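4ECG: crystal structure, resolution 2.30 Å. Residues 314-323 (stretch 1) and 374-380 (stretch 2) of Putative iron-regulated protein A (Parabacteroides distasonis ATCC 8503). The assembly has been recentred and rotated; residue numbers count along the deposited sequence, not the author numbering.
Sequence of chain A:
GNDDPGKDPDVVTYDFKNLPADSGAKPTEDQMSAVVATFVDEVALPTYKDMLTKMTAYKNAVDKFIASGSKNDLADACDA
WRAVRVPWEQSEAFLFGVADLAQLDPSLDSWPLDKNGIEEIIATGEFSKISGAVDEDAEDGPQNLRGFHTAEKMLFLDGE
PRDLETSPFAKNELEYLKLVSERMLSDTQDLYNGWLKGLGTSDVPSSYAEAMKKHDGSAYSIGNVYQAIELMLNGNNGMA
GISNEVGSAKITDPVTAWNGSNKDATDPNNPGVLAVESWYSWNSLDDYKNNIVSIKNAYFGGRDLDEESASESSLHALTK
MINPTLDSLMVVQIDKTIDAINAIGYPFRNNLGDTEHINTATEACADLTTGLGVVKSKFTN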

# COMPACT_ATOMS: atom_id res chain seq x y z
N SER A 314 3.58 -22.05 0.15
CA SER A 314 3.91 -20.70 0.61
C SER A 314 5.40 -20.57 0.77
O SER A 314 6.10 -21.57 0.92
N LEU A 315 5.85 -19.31 0.77
CA LEU A 315 7.23 -18.99 1.10
C LEU A 315 7.52 -19.48 2.50
O LEU A 315 8.68 -19.88 2.80
N HIS A 316 6.51 -19.44 3.36
CA HIS A 316 6.64 -20.00 4.71
C HIS A 316 7.05 -21.44 4.68
O HIS A 316 8.00 -21.82 5.35
N ALA A 317 6.35 -22.24 3.91
CA ALA A 317 6.64 -23.66 3.86
C ALA A 317 8.05 -23.85 3.32
O ALA A 317 8.81 -24.62 3.89
N LEU A 318 8.41 -23.16 2.24
CA LEU A 318 9.72 -23.39 1.63
C LEU A 318 10.83 -22.96 2.60
O LEU A 318 11.79 -23.69 2.79
N THR A 319 10.67 -21.81 3.24
CA THR A 319 11.66 -21.38 4.23
C THR A 319 11.80 -22.37 5.40
O THR A 319 12.91 -22.69 5.83
N LYS A 320 10.66 -22.84 5.93
CA LYS A 320 10.69 -23.84 7.00
C LYS A 320 11.55 -25.05 6.60
O LYS A 320 12.46 -25.46 7.34
N MSE A 321 11.28 -25.57 5.41
CA MSE A 321 12.02 -26.69 4.80
C MSE A 321 13.53 -26.39 4.70
O MSE A 321 14.34 -27.26 4.99
N ILE A 322 13.90 -25.18 4.30
CA ILE A 322 15.32 -24.77 4.10
C ILE A 322 16.01 -24.53 5.45
O ILE A 322 17.12 -25.04 5.70
N ASN A 323 15.34 -23.81 6.35
CA ASN A 323 15.89 -23.52 7.69
C ASN A 323 14.80 -23.21 8.71
O ASN A 323 14.34 -22.08 8.77
N VAL A 374 17.32 -12.27 3.87
CA VAL A 374 17.96 -13.57 4.09
C VAL A 374 17.12 -14.61 3.38
O VAL A 374 17.66 -15.43 2.62
N VAL A 375 15.80 -14.54 3.55
CA VAL A 375 14.92 -15.42 2.81
C VAL A 375 15.19 -15.30 1.30
O VAL A 375 15.25 -16.29 0.62
N LYS A 376 15.38 -14.10 0.78
CA LYS A 376 15.56 -13.91 -0.67
C LYS A 376 16.86 -14.55 -1.14
O LYS A 376 16.96 -15.01 -2.29
N SER A 377 17.84 -14.54 -0.26
CA SER A 377 19.17 -15.06 -0.55
C SER A 377 19.13 -16.57 -0.77
O SER A 377 19.95 -17.09 -1.54
N LYS A 378 18.15 -17.27 -0.19
CA LYS A 378 17.98 -18.71 -0.48
C LYS A 378 17.39 -19.01 -1.87
O LYS A 378 16.93 -20.12 -2.09
N PHE A 379 17.41 -18.06 -2.81
CA PHE A 379 16.86 -18.24 -4.17
C PHE A 379 17.64 -17.38 -5.20
O PHE A 379 17.07 -16.94 -6.19
N THR A 380 18.93 -17.11 -4.96
CA THR A 380 19.75 -16.32 -5.89
C THR A 380 21.24 -16.67 -5.77
O THR A 380 22.10 -16.00 -6.36

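The two stretches meet through side chains alone: no hydrogen bond crosses between them, and most of the 315 Å² buried in the contact belongs to apolar residues. Stretch 1 is a helix from Leu 315 to Ile 322, while stretch 2 is the end of a helix that gives way to an irregular tail after Ser 377. The backbones come within 6.9 Å between Thr 319 CA and Val 375 CA, and lie somewhat farther apart, 8.0 Å, between Ile 322 CA and Lys 378 CA.

Val 374 opens stretch 2 with its side chain (chi1 t) out of reach of the first helix. Its carbonyl is nevertheless useful, because Ser 377 OG donates to Val 374 O at 2.7 Å, a bond back into the preceding turn.

Val 375 points toward stretch 1, also with chi1 t, at the place where the helices are closest. A short, branched side chain suits so narrow a gap. Val 375 CG1 lies 3.7 Å from Thr 319 OG1, which makes a van der Waals contact, since a methyl group offers the oxygen no polar partner. Thr 319, chi1 m, can be buried here because its hydroxyl is satisfied within its own helix: Thr 319 OG1 donates to Leu 315 O at 2.6 Å. With its polar need met one turn back, threonine can pack against valine.

The side chains of Lys 376 and Ser 377 are out of reach of stretch 1. The lysine, partly exposed, keeps chi1 and chi2 at t, and the serine takes chi1 p, the setting that accompanies its bond to Val 374 O.

Lys 378, the first residue to leave helical phi/psi, combines two roles. Its CA-to-CB bond points toward stretch 1, and Lys 378 CB sits 4.0 Å from Ile 322 CD1, so the aliphatic base of the chain covers the isoleucine. The two m rotamers at chi1 and chi2 are followed by t at chi3 and chi4, and the long chain carries NZ to a hydrogen bond elsewhere in the structure. Lysine thus suits the margin of an apolar contact, offering methylenes near the backbone and a charge at a distance.

Phe 379 has the largest area covered by the other stretch. With chi1 m and chi2 at -91°, its buried ring reaches three aliphatic side chains of the first helix. Phe 379 CZ lies 4.3 Å from Leu 315 CD2 and 4.1 Å from Ile 322 CD1, while Phe 379 CE1 approaches Leu 318 CD1 to 4.0 Å; all three approaches are oblique to the ring. Leu 315, Leu 318 and Ile 322 share the m, t rotamer and recur at three- and four-residue intervals, the spacing that gathers side chains on one side of a helix. Leu 318 and Ile 322 point toward stretch 2, whereas Leu 315 leaves its backbone sideways and brings its end nearer.

Thr 380, exposed and beyond reach of stretch 1, takes chi1 p; Thr 380 OG1 donates a weak bond to Lys 376 O at 3.4 Å.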

# COMPACT_ATOMS: atom_id res chain seq x y z
CB SER A 314 3.28 -20.42 1.99
OG SER A 314 3.54 -21.46 2.94
CB LEU A 315 7.51 -17.47 1.05
CG LEU A 315 7.73 -16.87 -0.31
CD1 LEU A 315 7.78 -15.32 -0.26
CD2 LEU A 315 8.96 -17.53 -0.89
CB HIS A 316 5.34 -19.83 5.47
CG HIS A 316 5.24 -20.68 6.69
ND1 HIS A 316 6.00 -20.47 7.78
CD2 HIS A 316 4.42 -21.78 6.98
CE1 HIS A 316 5.70 -21.41 8.72
NE2 HIS A 316 4.73 -22.20 8.22
CB ALA A 317 5.63 -24.39 2.98
CB LEU A 318 9.88 -22.69 0.29
CG LEU A 318 9.06 -23.19 -0.90
CD1 LEU A 318 9.50 -22.40 -2.14
CD2 LEU A 318 9.16 -24.69 -1.09
CB THR A 319 11.27 -20.01 4.77
OG1 THR A 319 10.98 -19.18 3.65
CG2 THR A 319 12.37 -19.40 5.63
CB LYS A 320 9.26 -24.27 7.36
CG LYS A 320 9.10 -25.02 8.68
CD LYS A 320 7.63 -25.24 9.04
CE LYS A 320 7.46 -26.40 10.01
NZ LYS A 320 6.09 -26.41 10.60
CB MSE A 321 11.41 -27.00 3.41
CG MSE A 321 12.02 -28.18 2.59
SE MSE A 321 11.88 -27.90 0.61
CE MSE A 321 9.90 -27.64 0.59
CB ILE A 322 15.46 -23.52 3.18
CG1 ILE A 322 14.91 -23.78 1.78
CG2 ILE A 322 16.91 -23.15 2.96
CD1 ILE A 322 14.64 -22.55 0.95
CB ASN A 323 16.85 -22.36 7.56
CG ASN A 323 17.63 -22.11 8.82
OD1 ASN A 323 17.05 -22.05 9.91
ND2 ASN A 323 18.95 -21.97 8.69
CB VAL A 374 18.14 -13.90 5.58
CG1 VAL A 374 18.74 -15.29 5.71
CG2 VAL A 374 19.07 -12.89 6.23
CB VAL A 375 13.41 -15.20 3.07
CG1 VAL A 375 12.62 -16.16 2.19
CG2 VAL A 375 13.03 -15.45 4.53
CB LYS A 376 15.59 -12.43 -1.00
CG LYS A 376 15.51 -12.06 -2.47
CD LYS A 376 15.40 -10.54 -2.64
CE LYS A 376 16.78 -9.88 -2.60
NZ LYS A 376 16.73 -8.41 -2.30
CB SER A 377 20.20 -14.65 0.52
OG SER A 377 20.19 -15.55 1.58
CB LYS A 378 17.14 -19.43 0.58
CG LYS A 378 17.48 -19.15 2.05
CD LYS A 378 18.92 -19.47 2.47
CE LYS A 378 19.13 -19.07 3.93
NZ LYS A 378 20.36 -19.66 4.49
CB PHE A 379 15.35 -17.84 -4.26
CG PHE A 379 14.41 -18.54 -3.25
CD1 PHE A 379 13.77 -19.73 -3.56
CD2 PHE A 379 14.13 -17.96 -2.00
CE1 PHE A 379 12.91 -20.34 -2.63
CE2 PHE A 379 13.27 -18.58 -1.07
CZ PHE A 379 12.66 -19.76 -1.38
CB THR A 380 19.50 -14.80 -5.69
OG1 THR A 380 19.63 -14.45 -4.31
CG2 THR A 380 18.09 -14.40 -6.12